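Local atomic coordinates of aromatic-amino-acid transaminase TyrB (Burkholderia cenocepacia K56-2Valvano, PDB entry 4WD2), a protein that probably catalyses the pyridoxal-phosphate-dependent transfer of an amino group between aromatic amino acids and 2-oxo acids. Residues G113-G118 against R142-R147; H373-L378 against A397-K402; A303-T308 against K313-E318. All coordinates share one frame; numbering follows the deposited sequence.

Contact 1: residues G113-G118 against R142-R147; sequences GALKVG and RFIFER
I144 leans across from 142-147 onto the L115 and K116 side of 113-118. From CB, the CG2 branch, anti to the backbone N, rests against the backbone of K116 with 4.2 Å to its CA; CG1 takes the position beside the N (chi1 -68°) and carries CD1 outward, where it meets CD1 of L115 at 4.3 Å. L115 is shared between two partners, since its other methyl, CD2, lies 4.2 Å from CE2 of F145. The F145 ring also comes obliquely to the L115 carbonyl, its CZ 4.2 Å from the O. Past this apolar seam the K116 chain extends until NZ is within a water's reach of 142-147, and that water joins the two: it accepts from K116 NZ at 2.8 Å and donates to I144 O at 2.7 Å. NZ also makes a salt bridge with D120, one turn further on, so the ammonium group has two partners, the carboxylate and the water. The axes run nearly side by side, 24° apart and 9.7 Å at closest approach. L115 and F145 both touch L184 of strand 182-186, while the F143 ring makes a cation-pi contact with R288 of the second subunit. Two roughly parallel helices packed on a mainly parallel central sheet, next to the dimer interface, are characteristic of the large domain of fold-type I aminotransferases.

Contact 2: residues H373-L378 against A397-K402; sequences HGVYIL and ADAIGK
The H373 imidazole lies with one face against helix 397-402: A399 O sits over the ring centre, 4.2 Å above its plane, with A399 CA over one face. K402 approaches the ring obliquely, bringing CD to 4.0 Å from H373 CE1. In the same segment the Y376 ring has G374 O at its edge, in plane, and F28 packed edge-to-face. This is the C-terminal part of the small domain of the aminotransferase fold, where the end of helix 363-371 turns into strand 375-376 packed against helix 393-405. G374, the first residue to leave helical angles, makes that turn with positive phi (58°), and the strand then runs parallel to 37-38. A399 is the point of closest packing. Its CB meets H373 CB at 3.6 Å and, beyond the turn, V375 CG2 at 4.0 Å; L369 of helix 363-371 touches both A399 and V375, adding to the apolar patch. H373 has CG beside its backbone N (chi1 -57°), which lays the ring along the helix toward K402 rather than over V375. K402 in turn is extended beyond CG, and its NZ reaches back one turn to form a salt bridge with D398, meeting OD2 on the syn side at 2.8 Å, 24° out of the carboxylate plane.

Contact 3: residues A303-T308 against K313-E318; sequences AAVLGT and KQWEEE
V305 and W315 cross at about a right angle, the valine pointing at the root of the tryptophan side chain. V305 CG1, anti to its own nitrogen (chi1 168°), stands 3.5 Å from W315 CB and 3.9 Å from W315 CG. L306, one residue on, takes the far end of the indole. Its CD2 approaches the benzo part obliquely, 3.6 Å from W315 CZ3 and a little further from CE3 and CH2. The two aliphatic side chains thus meet the tryptophan at both ends of its length, so that it bridges from helix 309-338 to 297-307. Just before the second helix starts, T308 turns back: OG1 donates to A304 O at 2.6 Å, in the carbonyl plane with a C=O...donor angle of 145°, and pins the end of the first helix. Helices 55-65 and 80-91 pack against the same cluster. The indole is also held by the residues after the cofactor lysine: NE1 bonds to N255 O and the ring stacks with F256. These directly follow K254, which carries pyridoxal phosphate as a Schiff base. The arrangement is a buried helix-helix junction, consistent with a second-shell place behind the cofactor lysine of a fold-type I aminotransferase.

The three contacts occupy separate parts of one subunit and do not touch. Contacts 1 and 3 have centres 29 Å apart, with nearest atoms about 14 Å from each other; contact 1 lies in the large domain beside the dimer interface, and contact 3 lies beside the residues that follow the cofactor lysine, K254. Contact 2 is more remote, its centre 34 Å from that of contact 1 and 37 Å from that of contact 3, in the small domain. Neither contact 2 nor contact 3 is touched by the second subunit; contact 1 is. Helix 309-338 nevertheless spans the gap: it begins at contact 3, and its far end, at I333 and L337, packs on A397 and I400 of contact 2.

Contact 1: residues G113-G118 against R142-R147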
ATOM      1  N   GLY A 113       4.992   2.852   4.673  1.00  8.99           N
ATOM      2  CA  GLY A 113       3.624   2.499   4.992  1.00  8.08           C
ATOM      3  C   GLY A 113       3.368   2.547   6.483  1.00  7.39           C
ATOM      4  O   GLY A 113       2.283   2.919   6.923  1.00  9.62           O
ATOM      5  N   ALA A 114       4.377   2.182   7.264  1.00  7.97           N
ATOM      6  CA  ALA A 114       4.260   2.207   8.716  1.00  7.80           C
ATOM      7  C   ALA A 114       4.181   3.643   9.216  1.00  9.32           C
ATOM      8  O   ALA A 114       3.411   3.951  10.121  1.00  7.79           O
ATOM      9  CB  ALA A 114       5.427   1.482   9.357  1.00  7.28           C
ATOM     10  N   LEU A 115       4.981   4.521   8.616  1.00 10.44           N
ATOM     11  CA  LEU A 115       4.968   5.928   8.979  1.00  7.96           C
ATOM     12  C   LEU A 115       3.607   6.546   8.646  1.00  8.49           C
ATOM     13  O   LEU A 115       3.060   7.334   9.425  1.00  8.85           O
ATOM     14  CB  LEU A 115       6.098   6.670   8.261  1.00  7.48           C
ATOM     15  CG  LEU A 115       7.531   6.367   8.725  1.00  6.65           C
ATOM     16  CD1 LEU A 115       8.552   6.870   7.702  1.00  7.79           C
ATOM     17  CD2 LEU A 115       7.797   6.988  10.085  1.00  6.36           C
ATOM     18  N   LYS A 116       3.061   6.163   7.494  1.00  8.02           N
ATOM     19  CA  LYS A 116       1.768   6.666   7.047  1.00  9.11           C
ATOM     20  C   LYS A 116       0.634   6.220   7.954  1.00  9.70           C
ATOM     21  O   LYS A 116      -0.168   7.044   8.384  1.00 11.00           O
ATOM     22  CB  LYS A 116       1.470   6.217   5.613  1.00  9.31           C
ATOM     23  CG  LYS A 116       0.088   6.622   5.103  1.00 10.66           C
ATOM     24  CD  LYS A 116      -0.124   8.140   5.157  1.00  8.80           C
ATOM     25  CE  LYS A 116      -1.381   8.570   4.400  1.00  9.65           C
ATOM     26  NZ  LYS A 116      -1.728   9.983   4.728  1.00  9.47           N
ATOM     27  N   VAL A 117       0.550   4.917   8.215  1.00  9.09           N
ATOM     28  CA  VAL A 117      -0.527   4.378   9.044  1.00  9.73           C
ATOM     29  C   VAL A 117      -0.454   4.989  10.435  1.00  9.64           C
ATOM     30  O   VAL A 117      -1.479   5.389  11.001  1.00  9.52           O
ATOM     31  CB  VAL A 117      -0.469   2.830   9.134  1.00  8.59           C
ATOM     32  CG1 VAL A 117      -1.389   2.323  10.235  1.00  7.16           C
ATOM     33  CG2 VAL A 117      -0.858   2.204   7.790  1.00  8.84           C
ATOM     34  N   GLY A 118       0.763   5.075  10.971  1.00  9.29           N
ATOM     35  CA  GLY A 118       0.990   5.718  12.252  1.00  7.76           C
ATOM     36  C   GLY A 118       0.565   7.180  12.260  1.00  8.20           C
ATOM     37  O   GLY A 118      -0.120   7.627  13.183  1.00  8.65           O
ATOM     38  N   ARG A 142       9.069  14.839   6.251  1.00 11.70           N
ATOM     39  CA  ARG A 142       8.253  16.046   6.239  1.00 11.72           C
ATOM     40  C   ARG A 142       7.052  15.868   5.329  1.00 12.43           C
ATOM     41  O   ARG A 142       5.934  16.254   5.679  1.00 12.44           O
ATOM     42  CB  ARG A 142       9.059  17.263   5.788  1.00 11.27           C
ATOM     43  CG  ARG A 142       8.214  18.537   5.726  1.00 11.21           C
ATOM     44  CD  ARG A 142       9.057  19.771   5.466  1.00 12.08           C
ATOM     45  NE  ARG A 142       9.945  20.087   6.584  1.00 12.57           N
ATOM     46  CZ  ARG A 142       9.587  20.809   7.643  1.00 13.30           C
ATOM     47  NH1 ARG A 142       8.353  21.291   7.736  1.00 13.35           N
ATOM     48  NH2 ARG A 142      10.463  21.049   8.609  1.00 14.44           N
ATOM     49  N   PHE A 143       7.290  15.269   4.166  1.00 11.80           N
ATOM     50  CA  PHE A 143       6.247  15.098   3.168  1.00 12.20           C
ATOM     51  C   PHE A 143       5.097  14.243   3.699  1.00 12.45           C
ATOM     52  O   PHE A 143       3.934  14.644   3.624  1.00 14.65           O
ATOM     53  CB  PHE A 143       6.828  14.479   1.892  1.00 13.90           C
ATOM     54  CG  PHE A 143       5.922  14.591   0.690  1.00 15.65           C
ATOM     55  CD1 PHE A 143       5.136  13.521   0.293  1.00 16.50           C
ATOM     56  CD2 PHE A 143       5.862  15.766  -0.046  1.00 18.63           C
ATOM     57  CE1 PHE A 143       4.310  13.619  -0.811  1.00 17.37           C
ATOM     58  CE2 PHE A 143       5.033  15.868  -1.157  1.00 19.73           C
ATOM     59  CZ  PHE A 143       4.256  14.794  -1.535  1.00 18.70           C
ATOM     60  N   ILE A 144       5.421  13.078   4.252  1.00  9.95           N
ATOM     61  CA  ILE A 144       4.403  12.171   4.772  1.00  8.93           C
ATOM     62  C   ILE A 144       3.590  12.826   5.893  1.00 10.35           C
ATOM     63  O   ILE A 144       2.362  12.821   5.857  1.00 11.87           O
ATOM     64  CB  ILE A 144       5.034  10.850   5.276  1.00 10.60           C
ATOM     65  CG1 ILE A 144       5.599  10.047   4.102  1.00 12.19           C
ATOM     66  CG2 ILE A 144       4.010  10.003   6.014  1.00  9.97           C
ATOM     67  CD1 ILE A 144       6.400   8.814   4.526  1.00 12.30           C
ATOM     68  N   PHE A 145       4.257  13.424   6.874  1.00 10.23           N
ATOM     69  CA  PHE A 145       3.525  13.962   8.019  1.00 10.18           C
ATOM     70  C   PHE A 145       2.782  15.272   7.717  1.00  9.33           C
ATOM     71  O   PHE A 145       1.680  15.490   8.223  1.00 10.29           O
ATOM     72  CB  PHE A 145       4.476  14.125   9.205  1.00 11.07           C
ATOM     73  CG  PHE A 145       4.779  12.827   9.889  1.00 11.58           C
ATOM     74  CD1 PHE A 145       3.953  12.351  10.893  1.00 11.31           C
ATOM     75  CD2 PHE A 145       5.864  12.060   9.500  1.00 11.72           C
ATOM     76  CE1 PHE A 145       4.222  11.141  11.518  1.00 11.34           C
ATOM     77  CE2 PHE A 145       6.131  10.846  10.115  1.00 11.32           C
ATOM     78  CZ  PHE A 145       5.314  10.389  11.125  1.00 10.99           C
ATOM     79  N   GLU A 146       3.346  16.130   6.878  1.00 10.48           N
ATOM     80  CA  GLU A 146       2.611  17.324   6.470  1.00 12.14           C
ATOM     81  C   GLU A 146       1.372  16.961   5.629  1.00 12.60           C
ATOM     82  O   GLU A 146       0.301  17.538   5.811  1.00 11.11           O
ATOM     83  CB  GLU A 146       3.522  18.285   5.698  1.00 13.66           C
ATOM     84  CG  GLU A 146       4.501  19.059   6.572  1.00 13.10           C
ATOM     85  CD  GLU A 146       5.221  20.163   5.811  1.00 16.33           C
ATOM     86  OE1 GLU A 146       5.090  20.213   4.567  1.00 17.52           O
ATOM     87  OE2 GLU A 146       5.912  20.984   6.453  1.00 15.84           O
ATOM     88  N   ARG A 147       1.503  15.997   4.720  1.00 11.12           N
ATOM     89  CA  ARG A 147       0.358  15.576   3.915  1.00 13.07           C
ATOM     90  C   ARG A 147      -0.675  14.820   4.760  1.00 13.82           C
ATOM     91  O   ARG A 147      -1.845  14.747   4.396  1.00 15.33           O
ATOM     92  CB  ARG A 147       0.820  14.721   2.732  1.00 12.22           C
ATOM     93  CG  ARG A 147       1.548  15.509   1.644  1.00 12.25           C
ATOM     94  CD  ARG A 147       0.593  16.469   0.933  1.00 14.68           C
ATOM     95  NE  ARG A 147       1.252  17.257  -0.106  1.00 16.57           N
ATOM     96  CZ  ARG A 147       1.316  16.914  -1.390  1.00 18.07           C
ATOM     97  NH1 ARG A 147       1.940  17.699  -2.257  1.00 20.66           N
ATOM     98  NH2 ARG A 147       0.766  15.786  -1.811  1.00 17.36           N
TER
HETATM   99  O   HOH W   1       0.524  11.536   4.356  1.00 13.33           O

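Contact 2: residues H373-L378 against A397-K402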
ATOM      1  N   HIS A 373      36.500  14.754 -10.817  1.00 14.87           N
ATOM      2  CA  HIS A 373      36.957  13.429 -10.406  1.00 14.10           C
ATOM      3  C   HIS A 373      35.968  12.309 -10.724  1.00 14.04           C
ATOM      4  O   HIS A 373      36.216  11.151 -10.393  1.00 14.25           O
ATOM      5  CB  HIS A 373      37.278  13.436  -8.911  1.00 13.15           C
ATOM      6  CG  HIS A 373      38.295  14.466  -8.527  1.00 13.79           C
ATOM      7  ND1 HIS A 373      39.651  14.258  -8.656  1.00 11.99           N
ATOM      8  CD2 HIS A 373      38.152  15.720  -8.035  1.00 12.85           C
ATOM      9  CE1 HIS A 373      40.300  15.336  -8.256  1.00 14.42           C
ATOM     10  NE2 HIS A 373      39.413  16.237  -7.874  1.00 13.75           N
ATOM     11  N   GLY A 374      34.861  12.650 -11.377  1.00 13.42           N
ATOM     12  CA  GLY A 374      33.859  11.667 -11.757  1.00 11.17           C
ATOM     13  C   GLY A 374      33.253  10.866 -10.613  1.00 12.01           C
ATOM     14  O   GLY A 374      32.793   9.745 -10.812  1.00 11.95           O
ATOM     15  N   VAL A 375      33.258  11.431  -9.409  1.00 12.15           N
ATOM     16  CA  VAL A 375      32.666  10.769  -8.250  1.00 11.56           C
ATOM     17  C   VAL A 375      31.393  11.508  -7.844  1.00 12.26           C
ATOM     18  O   VAL A 375      31.419  12.718  -7.597  1.00 12.66           O
ATOM     19  CB  VAL A 375      33.651  10.707  -7.062  1.00 11.78           C
ATOM     20  CG1 VAL A 375      32.934  10.289  -5.775  1.00 10.81           C
ATOM     21  CG2 VAL A 375      34.796   9.747  -7.370  1.00 11.87           C
ATOM     22  N   TYR A 376      30.280  10.778  -7.778  1.00 10.29           N
ATOM     23  CA  TYR A 376      28.969  11.400  -7.621  1.00 11.77           C
ATOM     24  C   TYR A 376      28.356  11.189  -6.228  1.00 12.16           C
ATOM     25  O   TYR A 376      28.058  10.057  -5.835  1.00 11.45           O
ATOM     26  CB  TYR A 376      27.996  10.861  -8.684  1.00 11.31           C
ATOM     27  CG  TYR A 376      28.280  11.267 -10.121  1.00 12.46           C
ATOM     28  CD1 TYR A 376      29.461  10.895 -10.764  1.00 12.52           C
ATOM     29  CD2 TYR A 376      27.344  11.986 -10.852  1.00 13.27           C
ATOM     30  CE1 TYR A 376      29.708  11.256 -12.092  1.00 12.99           C
ATOM     31  CE2 TYR A 376      27.576  12.348 -12.182  1.00 12.83           C
ATOM     32  CZ  TYR A 376      28.759  11.979 -12.794  1.00 14.03           C
ATOM     33  OH  TYR A 376      28.990  12.346 -14.107  1.00 11.87           O
ATOM     34  N   ILE A 377      28.173  12.284  -5.491  1.00 11.79           N
ATOM     35  CA  ILE A 377      27.424  12.260  -4.239  1.00 11.56           C
ATOM     36  C   ILE A 377      26.373  13.371  -4.269  1.00 13.05           C
ATOM     37  O   ILE A 377      26.335  14.158  -5.211  1.00 14.33           O
ATOM     38  CB  ILE A 377      28.343  12.419  -3.000  1.00 10.86           C
ATOM     39  CG1 ILE A 377      29.053  13.772  -3.000  1.00 10.69           C
ATOM     40  CG2 ILE A 377      29.353  11.289  -2.931  1.00  9.08           C
ATOM     41  CD1 ILE A 377      29.861  14.026  -1.743  1.00  9.68           C
ATOM     42  N   LEU A 378      25.505  13.428  -3.261  1.00 12.80           N
ATOM     43  CA  LEU A 378      24.427  14.415  -3.269  1.00 13.29           C
ATOM     44  C   LEU A 378      24.941  15.817  -2.990  1.00 12.64           C
ATOM     45  O   LEU A 378      26.013  15.983  -2.409  1.00 13.37           O
ATOM     46  CB  LEU A 378      23.347  14.061  -2.239  1.00 14.13           C
ATOM     47  CG  LEU A 378      22.517  12.797  -2.462  1.00 13.86           C
ATOM     48  CD1 LEU A 378      21.282  12.845  -1.580  1.00 13.21           C
ATOM     49  CD2 LEU A 378      22.135  12.645  -3.926  1.00 14.88           C
ATOM     50  N   ALA A 397      38.636   7.746  -2.270  1.00 13.72           N
ATOM     51  CA  ALA A 397      39.464   8.352  -1.226  1.00 14.14           C
ATOM     52  C   ALA A 397      40.466   9.342  -1.827  1.00 15.05           C
ATOM     53  O   ALA A 397      40.739  10.393  -1.254  1.00 14.95           O
ATOM     54  CB  ALA A 397      40.187   7.280  -0.440  1.00 13.23           C
ATOM     55  N   ASP A 398      41.009   8.991  -2.986  1.00 15.67           N
ATOM     56  CA  ASP A 398      41.942   9.860  -3.697  1.00 18.50           C
ATOM     57  C   ASP A 398      41.247  11.150  -4.129  1.00 16.65           C
ATOM     58  O   ASP A 398      41.752  12.250  -3.913  1.00 15.98           O
ATOM     59  CB  ASP A 398      42.515   9.126  -4.908  1.00 22.08           C
ATOM     60  CG  ASP A 398      43.671   9.860  -5.548  1.00 26.62           C
ATOM     61  OD1 ASP A 398      44.707  10.042  -4.870  1.00 28.03           O
ATOM     62  OD2 ASP A 398      43.554  10.232  -6.734  1.00 27.80           O
ATOM     63  N   ALA A 399      40.077  10.994  -4.738  1.00 15.89           N
ATOM     64  CA  ALA A 399      39.260  12.112  -5.196  1.00 15.67           C
ATOM     65  C   ALA A 399      38.911  13.082  -4.059  1.00 14.82           C
ATOM     66  O   ALA A 399      39.208  14.271  -4.134  1.00 14.62           O
ATOM     67  CB  ALA A 399      37.977  11.584  -5.865  1.00 14.05           C
ATOM     68  N   ILE A 400      38.282  12.565  -3.008  1.00 14.98           N
ATOM     69  CA  ILE A 400      37.864  13.384  -1.875  1.00 14.65           C
ATOM     70  C   ILE A 400      39.065  14.002  -1.154  1.00 15.78           C
ATOM     71  O   ILE A 400      39.027  15.168  -0.752  1.00 15.46           O
ATOM     72  CB  ILE A 400      37.015  12.558  -0.882  1.00 14.17           C
ATOM     73  CG1 ILE A 400      35.690  12.159  -1.530  1.00 13.85           C
ATOM     74  CG2 ILE A 400      36.745  13.335   0.398  1.00 14.03           C
ATOM     75  CD1 ILE A 400      34.787  11.379  -0.608  1.00 13.63           C
ATOM     76  N   GLY A 401      40.137  13.223  -1.008  1.00 16.61           N
ATOM     77  CA  GLY A 401      41.367  13.721  -0.417  1.00 16.56           C
ATOM     78  C   GLY A 401      41.921  14.921  -1.164  1.00 17.72           C
ATOM     79  O   GLY A 401      42.298  15.917  -0.553  1.00 18.61           O
ATOM     80  N   LYS A 402      41.964  14.831  -2.492  1.00 18.12           N
ATOM     81  CA  LYS A 402      42.440  15.941  -3.317  1.00 17.30           C
ATOM     82  C   LYS A 402      41.530  17.161  -3.205  1.00 16.55           C
ATOM     83  O   LYS A 402      42.011  18.283  -3.085  1.00 16.04           O
ATOM     84  CB  LYS A 402      42.557  15.516  -4.781  1.00 17.25           C
ATOM     85  CG  LYS A 402      43.732  14.599  -5.065  1.00 17.17           C
ATOM     86  CD  LYS A 402      43.733  14.152  -6.510  1.00 18.19           C
ATOM     87  CE  LYS A 402      44.873  13.193  -6.794  1.00 19.75           C
ATOM     88  NZ  LYS A 402      44.669  12.475  -8.086  1.00 21.87           N
TER

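Contact 3: residues A303-T308 against K313-E318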
ATOM      1  N   ALA A 303       8.292 -13.877   6.670  1.00  9.81           N
ATOM      2  CA  ALA A 303       7.847 -14.768   7.741  1.00 10.41           C
ATOM      3  C   ALA A 303       8.542 -16.133   7.666  1.00 11.81           C
ATOM      4  O   ALA A 303       8.880 -16.723   8.693  1.00 12.62           O
ATOM      5  CB  ALA A 303       6.338 -14.940   7.700  1.00 11.51           C
ATOM      6  N   ALA A 304       8.759 -16.626   6.452  1.00 11.34           N
ATOM      7  CA  ALA A 304       9.437 -17.901   6.265  1.00 12.56           C
ATOM      8  C   ALA A 304      10.899 -17.815   6.693  1.00 11.20           C
ATOM      9  O   ALA A 304      11.431 -18.746   7.288  1.00 11.56           O
ATOM     10  CB  ALA A 304       9.330 -18.359   4.811  1.00 13.32           C
ATOM     11  N   VAL A 305      11.552 -16.694   6.397  1.00 11.08           N
ATOM     12  CA  VAL A 305      12.953 -16.529   6.763  1.00 10.69           C
ATOM     13  C   VAL A 305      13.105 -16.390   8.276  1.00 10.38           C
ATOM     14  O   VAL A 305      13.903 -17.093   8.894  1.00 10.74           O
ATOM     15  CB  VAL A 305      13.582 -15.309   6.062  1.00  9.78           C
ATOM     16  CG1 VAL A 305      14.925 -14.990   6.678  1.00 10.35           C
ATOM     17  CG2 VAL A 305      13.730 -15.570   4.565  1.00 10.20           C
ATOM     18  N   LEU A 306      12.322 -15.501   8.878  1.00  9.96           N
ATOM     19  CA  LEU A 306      12.425 -15.257  10.315  1.00 10.95           C
ATOM     20  C   LEU A 306      11.983 -16.450  11.168  1.00 12.29           C
ATOM     21  O   LEU A 306      12.512 -16.657  12.257  1.00 13.08           O
ATOM     22  CB  LEU A 306      11.601 -14.026  10.704  1.00 11.52           C
ATOM     23  CG  LEU A 306      12.050 -12.680  10.141  1.00 11.38           C
ATOM     24  CD1 LEU A 306      11.086 -11.599  10.573  1.00 10.97           C
ATOM     25  CD2 LEU A 306      13.474 -12.354  10.591  1.00 12.31           C
ATOM     26  N   GLY A 307      11.023 -17.227  10.675  1.00 13.30           N
ATOM     27  CA  GLY A 307      10.442 -18.314  11.449  1.00 14.05           C
ATOM     28  C   GLY A 307      11.014 -19.701  11.203  1.00 15.98           C
ATOM     29  O   GLY A 307      10.642 -20.662  11.876  1.00 17.45           O
ATOM     30  N   THR A 308      11.911 -19.812  10.232  1.00 15.08           N
ATOM     31  CA  THR A 308      12.594 -21.071   9.956  1.00 15.44           C
ATOM     32  C   THR A 308      14.050 -20.966  10.415  1.00 16.07           C
ATOM     33  O   THR A 308      14.844 -20.263   9.787  1.00 15.21           O
ATOM     34  CB  THR A 308      12.554 -21.425   8.456  1.00 14.60           C
ATOM     35  OG1 THR A 308      11.215 -21.285   7.960  1.00 14.29           O
ATOM     36  CG2 THR A 308      13.054 -22.850   8.219  1.00 13.82           C
ATOM     37  N   LYS A 313      19.069 -18.163  10.625  1.00 14.20           N
ATOM     38  CA  LYS A 313      20.509 -18.123  10.848  1.00 16.66           C
ATOM     39  C   LYS A 313      21.261 -17.650   9.601  1.00 16.74           C
ATOM     40  O   LYS A 313      22.170 -16.825   9.688  1.00 16.61           O
ATOM     41  CB  LYS A 313      21.017 -19.499  11.281  1.00 19.61           C
ATOM     42  CG  LYS A 313      22.476 -19.508  11.708  1.00 23.00           C
ATOM     43  CD  LYS A 313      22.894 -20.874  12.218  1.00 26.02           C
ATOM     44  CE  LYS A 313      24.374 -20.905  12.553  1.00 28.85           C
ATOM     45  NZ  LYS A 313      24.807 -22.274  12.947  1.00 31.04           N
ATOM     46  N   GLN A 314      20.875 -18.173   8.444  1.00 15.05           N
ATOM     47  CA  GLN A 314      21.508 -17.807   7.187  1.00 13.32           C
ATOM     48  C   GLN A 314      21.302 -16.333   6.881  1.00 12.75           C
ATOM     49  O   GLN A 314      22.201 -15.657   6.385  1.00 12.74           O
ATOM     50  CB  GLN A 314      20.955 -18.655   6.052  1.00 13.56           C
ATOM     51  CG  GLN A 314      21.651 -18.453   4.718  1.00 15.25           C
ATOM     52  CD  GLN A 314      20.970 -19.227   3.618  1.00 16.90           C
ATOM     53  OE1 GLN A 314      19.875 -19.758   3.813  1.00 18.10           O
ATOM     54  NE2 GLN A 314      21.605 -19.296   2.453  1.00 16.44           N
ATOM     55  N   TRP A 315      20.109 -15.838   7.179  1.00 12.04           N
ATOM     56  CA  TRP A 315      19.807 -14.426   6.996  1.00 11.83           C
ATOM     57  C   TRP A 315      20.639 -13.529   7.918  1.00 12.66           C
ATOM     58  O   TRP A 315      21.256 -12.571   7.452  1.00 13.10           O
ATOM     59  CB  TRP A 315      18.318 -14.163   7.221  1.00 10.94           C
ATOM     60  CG  TRP A 315      17.986 -12.704   7.250  1.00  9.69           C
ATOM     61  CD1 TRP A 315      18.041 -11.829   6.201  1.00  7.84           C
ATOM     62  CD2 TRP A 315      17.557 -11.943   8.385  1.00  9.80           C
ATOM     63  NE1 TRP A 315      17.672 -10.574   6.613  1.00  6.80           N
ATOM     64  CE2 TRP A 315      17.370 -10.614   7.948  1.00  9.13           C
ATOM     65  CE3 TRP A 315      17.307 -12.256   9.726  1.00 10.04           C
ATOM     66  CZ2 TRP A 315      16.943  -9.603   8.802  1.00  8.96           C
ATOM     67  CZ3 TRP A 315      16.881 -11.250  10.574  1.00  9.41           C
ATOM     68  CH2 TRP A 315      16.704  -9.939  10.110  1.00  9.20           C
ATOM     69  N   GLU A 316      20.654 -13.830   9.217  1.00 12.34           N
ATOM     70  CA  GLU A 316      21.404 -13.019  10.176  1.00 12.78           C
ATOM     71  C   GLU A 316      22.892 -13.003   9.842  1.00 11.88           C
ATOM     72  O   GLU A 316      23.567 -11.983  10.006  1.00  9.51           O
ATOM     73  CB  GLU A 316      21.197 -13.528  11.607  1.00 15.36           C
ATOM     74  CG  GLU A 316      19.783 -13.334  12.148  1.00 17.56           C
ATOM     75  CD  GLU A 316      19.680 -13.566  13.651  1.00 21.48           C
ATOM     76  OE1 GLU A 316      20.719 -13.503  14.346  1.00 21.98           O
ATOM     77  OE2 GLU A 316      18.553 -13.805  14.138  1.00 22.40           O
ATOM     78  N   GLU A 317      23.399 -14.138   9.375  1.00 13.37           N
ATOM     79  CA  GLU A 317      24.805 -14.236   9.008  1.00 14.98           C
ATOM     80  C   GLU A 317      25.148 -13.335   7.822  1.00 13.86           C
ATOM     81  O   GLU A 317      26.144 -12.619   7.865  1.00 13.38           O
ATOM     82  CB  GLU A 317      25.179 -15.689   8.700  1.00 19.02           C
ATOM     83  CG  GLU A 317      25.362 -16.539   9.953  1.00 23.73           C
ATOM     84  CD  GLU A 317      25.741 -17.986   9.654  1.00 28.97           C
ATOM     85  OE1 GLU A 317      25.752 -18.383   8.465  1.00 31.65           O
ATOM     86  OE2 GLU A 317      26.028 -18.729  10.618  1.00 30.18           O
ATOM     87  N   GLU A 318      24.335 -13.365   6.768  1.00 12.74           N
ATOM     88  CA  GLU A 318      24.620 -12.545   5.587  1.00 12.51           C
ATOM     89  C   GLU A 318      24.474 -11.062   5.915  1.00 11.08           C
ATOM     90  O   GLU A 318      25.264 -10.239   5.461  1.00 11.36           O
ATOM     91  CB  GLU A 318      23.708 -12.919   4.413  1.00 13.80           C
ATOM     92  CG  GLU A 318      23.983 -12.108   3.134  1.00 16.39           C
ATOM     93  CD  GLU A 318      23.319 -12.696   1.890  1.00 18.11           C
ATOM     94  OE1 GLU A 318      22.537 -13.661   2.020  1.00 18.84           O
ATOM     95  OE2 GLU A 318      23.583 -12.193   0.774  1.00 19.20           O
TER